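Local coordinates for methyl-coenzyme M reductase subunit gamma (Methanosarcina barkeri, PDB 1E6Y), which forms part of methyl-coenzyme M reductase, the nickel F430 enzyme that releases methane from methyl-coenzyme M with coenzyme B as reductant in the final step of methanogenesis, at residues Y2-Y7 with A105-R110; E34-V39 with Q132-Q137. All coordinates share one frame; numbering follows the deposited sequence.

Contact 1. Residues Y2-Y7 with A105-R110; sequences YERQYY and AAINFR
Ile107 CG2 meets two side chains of the N-terminal segment. Arg4 NH1 lies 3.7 Å from this methyl, which approaches the guanidinium obliquely, while Tyr6 CE2 is 4.1 Å from it, the methyl sitting at the ring edge near its plane. No direct hydrogen bond spans the gap; two waters do. One accepts from Arg4 NH1 at 2.9 Å and gives a weak bond to the carbonyl Ile107 O; the other is hydrogen-bonded to Tyr6 OH at 2.8 Å and weakly to Asn108 OD1. Behind this first shell, Arg4 and Tyr6 support one another: Tyr6 OH stands 3.3 Å above the centre of the Arg4 guanidinium plane, and Arg4 CB rests on one face of the Tyr6 ring, toward its rim. A bend at chi3 (-68°) turns the arginine end toward the helix, and Glu266 of the beta subunit fixes it by a salt bridge to NE. Thr260 of the beta subunit also bonds to Ile107 O. The contact joins the N-terminal loop, turned at Tyr6 by a classic gamma turn (Tyr7 N to Gln5 O, 2.8 Å), to the C-terminal end of helix 98-108, beside helix 12-22, whose Met21 touches both Tyr6 and Ile107.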
loop_
_atom_site.group_PDB
_atom_site.type_symbol
_atom_site.label_atom_id
_atom_site.label_comp_id
_atom_site.label_asym_id
_atom_site.label_seq_id
_atom_site.Cartn_x
_atom_site.Cartn_y
_atom_site.Cartn_z
ATOM N N TYR C 2 5.632 52.658 -9.085
ATOM C CA TYR C 2 4.479 52.209 -8.310
ATOM C C TYR C 2 4.632 52.467 -6.811
ATOM O O TYR C 2 5.582 51.998 -6.182
ATOM C CB TYR C 2 4.233 50.717 -8.555
ATOM C CG TYR C 2 3.002 50.181 -7.864
ATOM C CD1 TYR C 2 1.727 50.529 -8.307
ATOM C CD2 TYR C 2 3.111 49.364 -6.739
ATOM C CE1 TYR C 2 0.589 50.084 -7.643
ATOM C CE2 TYR C 2 1.978 48.912 -6.066
ATOM C CZ TYR C 2 0.720 49.276 -6.524
ATOM O OH TYR C 2 -0.406 48.836 -5.871
ATOM N N GLU C 3 3.664 53.181 -6.241
ATOM C CA GLU C 3 3.616 53.415 -4.801
ATOM C C GLU C 3 2.792 52.318 -4.125
ATOM O O GLU C 3 1.583 52.234 -4.334
ATOM C CB GLU C 3 2.987 54.783 -4.503
ATOM C CG GLU C 3 3.788 55.984 -5.004
ATOM C CD GLU C 3 3.232 56.580 -6.294
ATOM O OE1 GLU C 3 2.064 57.036 -6.292
ATOM O OE2 GLU C 3 3.972 56.617 -7.305
ATOM N N ARG C 4 3.441 51.493 -3.304
ATOM C CA ARG C 4 2.734 50.404 -2.618
ATOM C C ARG C 4 1.678 50.926 -1.656
ATOM O O ARG C 4 1.886 51.944 -0.988
ATOM C CB ARG C 4 3.767 49.524 -1.910
ATOM C CG ARG C 4 4.382 48.492 -2.864
ATOM C CD ARG C 4 5.565 47.825 -2.191
ATOM N NE ARG C 4 6.708 48.690 -1.958
ATOM C CZ ARG C 4 7.748 48.448 -1.178
ATOM N NH1 ARG C 4 7.807 47.310 -0.486
ATOM N NH2 ARG C 4 8.745 49.311 -1.045
ATOM N N GLN C 5 0.548 50.224 -1.586
ATOM C CA GLN C 5 -0.534 50.561 -0.661
ATOM C C GLN C 5 -0.681 49.548 0.478
ATOM O O GLN C 5 -1.354 49.822 1.475
ATOM C CB GLN C 5 -1.861 50.690 -1.415
ATOM C CG GLN C 5 -2.277 49.447 -2.192
ATOM C CD GLN C 5 -3.496 49.687 -3.068
ATOM O OE1 GLN C 5 -4.059 50.782 -3.082
ATOM N NE2 GLN C 5 -3.923 48.655 -3.783
ATOM N N TYR C 6 -0.105 48.361 0.281
ATOM C CA TYR C 6 0.083 47.353 1.332
ATOM C C TYR C 6 -1.166 46.590 1.772
ATOM O O TYR C 6 -1.198 45.362 1.710
ATOM C CB TYR C 6 0.766 47.973 2.560
ATOM C CG TYR C 6 2.180 48.431 2.299
ATOM C CD1 TYR C 6 2.473 49.781 2.109
ATOM C CD2 TYR C 6 3.224 47.510 2.198
ATOM C CE1 TYR C 6 3.771 50.203 1.821
ATOM C CE2 TYR C 6 4.523 47.919 1.910
ATOM C CZ TYR C 6 4.791 49.265 1.724
ATOM O OH TYR C 6 6.077 49.674 1.448
ATOM N N TYR C 7 -2.174 47.312 2.252
ATOM C CA TYR C 7 -3.319 46.684 2.900
ATOM C C TYR C 7 -4.529 47.611 2.849
ATOM O O TYR C 7 -4.389 48.831 2.954
ATOM C CB TYR C 7 -2.971 46.359 4.357
ATOM C CG TYR C 7 -3.881 45.340 5.001
ATOM C CD1 TYR C 7 -3.801 43.992 4.654
ATOM C CD2 TYR C 7 -4.851 45.726 5.924
ATOM C CE1 TYR C 7 -4.670 43.054 5.204
ATOM C CE2 TYR C 7 -5.729 44.796 6.477
ATOM C CZ TYR C 7 -5.629 43.461 6.112
ATOM O OH TYR C 7 -6.487 42.536 6.657
ATOM N N ALA C 105 8.768 41.341 8.272
ATOM C CA ALA C 105 10.065 40.731 7.996
ATOM C C ALA C 105 10.299 40.542 6.499
ATOM O O ALA C 105 11.340 40.940 5.977
ATOM C CB ALA C 105 10.182 39.392 8.720
ATOM N N ALA C 106 9.291 40.024 5.802
ATOM C CA ALA C 106 9.400 39.730 4.370
ATOM C C ALA C 106 9.601 40.986 3.521
ATOM O O ALA C 106 10.338 40.968 2.534
ATOM C CB ALA C 106 8.162 38.979 3.898
ATOM N N ILE C 107 8.937 42.072 3.908
ATOM C CA ILE C 107 8.953 43.308 3.130
ATOM C C ILE C 107 10.200 44.156 3.403
ATOM O O ILE C 107 10.741 44.777 2.488
ATOM C CB ILE C 107 7.673 44.144 3.407
ATOM C CG1 ILE C 107 6.457 43.426 2.818
ATOM C CG2 ILE C 107 7.796 45.546 2.807
ATOM C CD1 ILE C 107 5.124 43.975 3.288
ATOM N N ASN C 108 10.701 44.115 4.634
ATOM C CA ASN C 108 11.704 45.086 5.067
ATOM C C ASN C 108 13.110 44.530 5.284
ATOM O O ASN C 108 14.062 45.297 5.454
ATOM C CB ASN C 108 11.228 45.791 6.338
ATOM C CG ASN C 108 9.951 46.570 6.119
ATOM O OD1 ASN C 108 9.953 47.604 5.453
ATOM N ND2 ASN C 108 8.846 46.058 6.644
ATOM N N PHE C 109 13.250 43.208 5.263
ATOM C CA PHE C 109 14.548 42.585 5.501
ATOM C C PHE C 109 14.922 41.605 4.400
ATOM O O PHE C 109 14.056 40.922 3.848
ATOM C CB PHE C 109 14.556 41.871 6.859
ATOM C CG PHE C 109 14.474 42.811 8.026
ATOM C CD1 PHE C 109 13.245 43.301 8.454
ATOM C CD2 PHE C 109 15.635 43.288 8.627
ATOM C CE1 PHE C 109 13.174 44.269 9.455
ATOM C CE2 PHE C 109 15.571 44.253 9.630
ATOM C CZ PHE C 109 14.340 44.743 10.044
ATOM N N ARG C 110 16.210 41.554 4.071
ATOM C CA ARG C 110 16.693 40.664 3.017
ATOM C C ARG C 110 17.073 39.301 3.591
ATOM O O ARG C 110 17.664 39.221 4.659
ATOM C CB ARG C 110 17.936 41.258 2.341
ATOM C CG ARG C 110 17.697 42.692 1.860
ATOM C CD ARG C 110 18.923 43.164 1.075
ATOM N NE ARG C 110 18.925 42.496 -0.237
ATOM C CZ ARG C 110 19.945 41.751 -0.658
ATOM N NH1 ARG C 110 19.843 41.190 -1.861
ATOM N NH2 ARG C 110 21.005 41.547 0.103
HETATM O O HOH W 1 10.145 47.761 1.191
HETATM O O HOH W 2 8.331 49.220 3.032
#

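Contact 2. Residues E34-V39 with Q132-Q137; sequences EDLTAV and QCAKVQ
Leu36 reaches from helix 33-40 onto two consecutive residues of helix 127-139, splitting its methyls between them. Its chi1 of -179° extends the side chain toward the other helix, and chi2 of 64° sets the fork so that each methyl faces a different residue. Ala134 comes first: its CB, directed at the opposing helix and also resting on Ile85 of strand 82-89, is met by Leu36 CD1 at 4.0 Å, and the small side chain lets the leucine come close to the helix surface. At Lys135 the other methyl takes over, with Leu36 CD2 lying 3.8 Å from Lys135 CB and 3.9 Å from Lys135 CA, so the lysine contributes the root of its chain and its backbone instead of its charge. The lysine chain bends at chi3 and chi4, leading the amino group away to a salt bridge with Glu139 of its own helix and to the carbonyl Ile31 O, in the residues leading into helix 33-40. Farther along, Gln137 bonds through OE1 to Arg101 of helix 98-108. This is apolar helix-helix packing in the interior of an alpha+beta subunit, against its four-stranded antiparallel sheet, a single leucine bridging neighbouring residues of one helix.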
loop_
_atom_site.group_PDB
_atom_site.type_symbol
_atom_site.label_atom_id
_atom_site.label_comp_id
_atom_site.label_asym_id
_atom_site.label_seq_id
_atom_site.Cartn_x
_atom_site.Cartn_y
_atom_site.Cartn_z
ATOM N N GLU C 34 24.551 43.435 23.399
ATOM C CA GLU C 34 24.854 42.291 24.250
ATOM C C GLU C 34 23.613 41.710 24.921
ATOM O O GLU C 34 23.507 40.496 25.088
ATOM C CB GLU C 34 25.884 42.675 25.313
ATOM C CG GLU C 34 27.294 42.870 24.768
ATOM C CD GLU C 34 28.369 42.700 25.829
ATOM O OE1 GLU C 34 28.093 42.961 27.022
ATOM O OE2 GLU C 34 29.495 42.300 25.469
ATOM N N ASP C 35 22.680 42.578 25.307
ATOM C CA ASP C 35 21.425 42.129 25.906
ATOM C C ASP C 35 20.545 41.418 24.890
ATOM O O ASP C 35 19.880 40.437 25.221
ATOM C CB ASP C 35 20.660 43.311 26.511
ATOM C CG ASP C 35 21.126 43.654 27.914
ATOM O OD1 ASP C 35 21.948 42.905 28.484
ATOM O OD2 ASP C 35 20.653 44.675 28.452
ATOM N N LEU C 36 20.545 41.916 23.656
ATOM C CA LEU C 36 19.835 41.261 22.560
ATOM C C LEU C 36 20.406 39.867 22.304
ATOM O O LEU C 36 19.663 38.893 22.196
ATOM C CB LEU C 36 19.933 42.104 21.285
ATOM C CG LEU C 36 19.215 41.557 20.046
ATOM C CD1 LEU C 36 17.713 41.498 20.285
ATOM C CD2 LEU C 36 19.531 42.438 18.853
ATOM N N THR C 37 21.732 39.771 22.255
ATOM C CA THR C 37 22.406 38.489 22.082
ATOM C C THR C 37 22.102 37.548 23.245
ATOM O O THR C 37 21.927 36.347 23.046
ATOM C CB THR C 37 23.930 38.684 21.959
ATOM O OG1 THR C 37 24.210 39.479 20.802
ATOM C CG2 THR C 37 24.644 37.344 21.824
ATOM N N ALA C 38 21.970 38.115 24.443
ATOM C CA ALA C 38 21.688 37.334 25.642
ATOM C C ALA C 38 20.299 36.707 25.606
ATOM O O ALA C 38 20.149 35.517 25.871
ATOM C CB ALA C 38 21.835 38.207 26.880
ATOM N N VAL C 39 19.289 37.499 25.250
ATOM C CA VAL C 39 17.914 37.000 25.220
ATOM C C VAL C 39 17.685 35.994 24.089
ATOM O O VAL C 39 16.862 35.087 24.215
ATOM C CB VAL C 39 16.881 38.153 25.095
ATOM C CG1 VAL C 39 17.065 39.148 26.229
ATOM C CG2 VAL C 39 17.012 38.847 23.754
ATOM N N GLN C 132 19.666 41.879 13.396
ATOM C CA GLN C 132 19.226 43.185 12.908
ATOM C C GLN C 132 17.706 43.288 12.951
ATOM O O GLN C 132 17.150 44.299 13.383
ATOM C CB GLN C 132 19.695 43.405 11.471
ATOM C CG GLN C 132 21.133 43.860 11.335
ATOM C CD GLN C 132 21.411 44.473 9.974
ATOM O OE1 GLN C 132 20.614 44.338 9.041
ATOM N NE2 GLN C 132 22.531 45.181 9.862
ATOM N N CYS C 133 17.041 42.248 12.456
ATOM C CA CYS C 133 15.585 42.181 12.457
ATOM C C CYS C 133 15.048 42.107 13.884
ATOM O O CYS C 133 14.094 42.810 14.239
ATOM C CB CYS C 133 15.118 40.959 11.662
ATOM S SG CYS C 133 13.333 40.767 11.610
ATOM N N ALA C 134 15.702 41.283 14.701
ATOM C CA ALA C 134 15.349 41.116 16.107
ATOM C C ALA C 134 15.381 42.441 16.867
ATOM O O ALA C 134 14.470 42.740 17.637
ATOM C CB ALA C 134 16.294 40.118 16.761
ATOM N N LYS C 135 16.404 43.253 16.604
ATOM C CA LYS C 135 16.578 44.525 17.300
ATOM C C LYS C 135 15.413 45.476 17.050
ATOM O O LYS C 135 14.912 46.105 17.980
ATOM C CB LYS C 135 17.889 45.189 16.876
ATOM C CG LYS C 135 18.266 46.409 17.704
ATOM C CD LYS C 135 19.747 46.702 17.583
ATOM C CE LYS C 135 20.367 46.958 18.948
ATOM N NZ LYS C 135 20.111 48.347 19.417
ATOM N N VAL C 136 14.952 45.537 15.803
ATOM C CA VAL C 136 13.821 46.387 15.452
ATOM C C VAL C 136 12.539 45.885 16.115
ATOM O O VAL C 136 11.769 46.673 16.662
ATOM C CB VAL C 136 13.611 46.458 13.918
ATOM C CG1 VAL C 136 12.430 47.362 13.588
ATOM C CG2 VAL C 136 14.876 46.979 13.240
ATOM N N GLN C 137 12.363 44.567 16.149
ATOM C CA GLN C 137 11.187 43.978 16.780
ATOM C C GLN C 137 11.184 44.193 18.290
ATOM O O GLN C 137 10.131 44.405 18.884
ATOM C CB GLN C 137 11.103 42.485 16.469
ATOM C CG GLN C 137 10.884 42.173 15.001
ATOM C CD GLN C 137 10.341 40.775 14.778
ATOM O OE1 GLN C 137 9.135 40.545 14.882
ATOM N NE2 GLN C 137 11.230 39.830 14.482
#

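How the contacts relate
Contact 2 is buried within the gamma subunit, whereas contact 1 is partly buried and lies where the subunit meets its beta partner. The chemistry follows: 34-39 with 132-137 meets purely through aliphatic groups, while 2-7 with 105-110 mixes an isoleucine with arginine, tyrosine and bridging water. No other chain touches the segments of contact 2. The two contacts share no helix, and their centres lie about 22 Å apart, yet they adjoin: Phe109, just beyond helix 98-108, packs on helix 127-139, with Phe109 CE2 3.5 Å from Cys133 CA and Phe109 CZ 3.9 Å from Val136 CG2. Along the chain their segments alternate, interlacing the N-terminal region with the central helices.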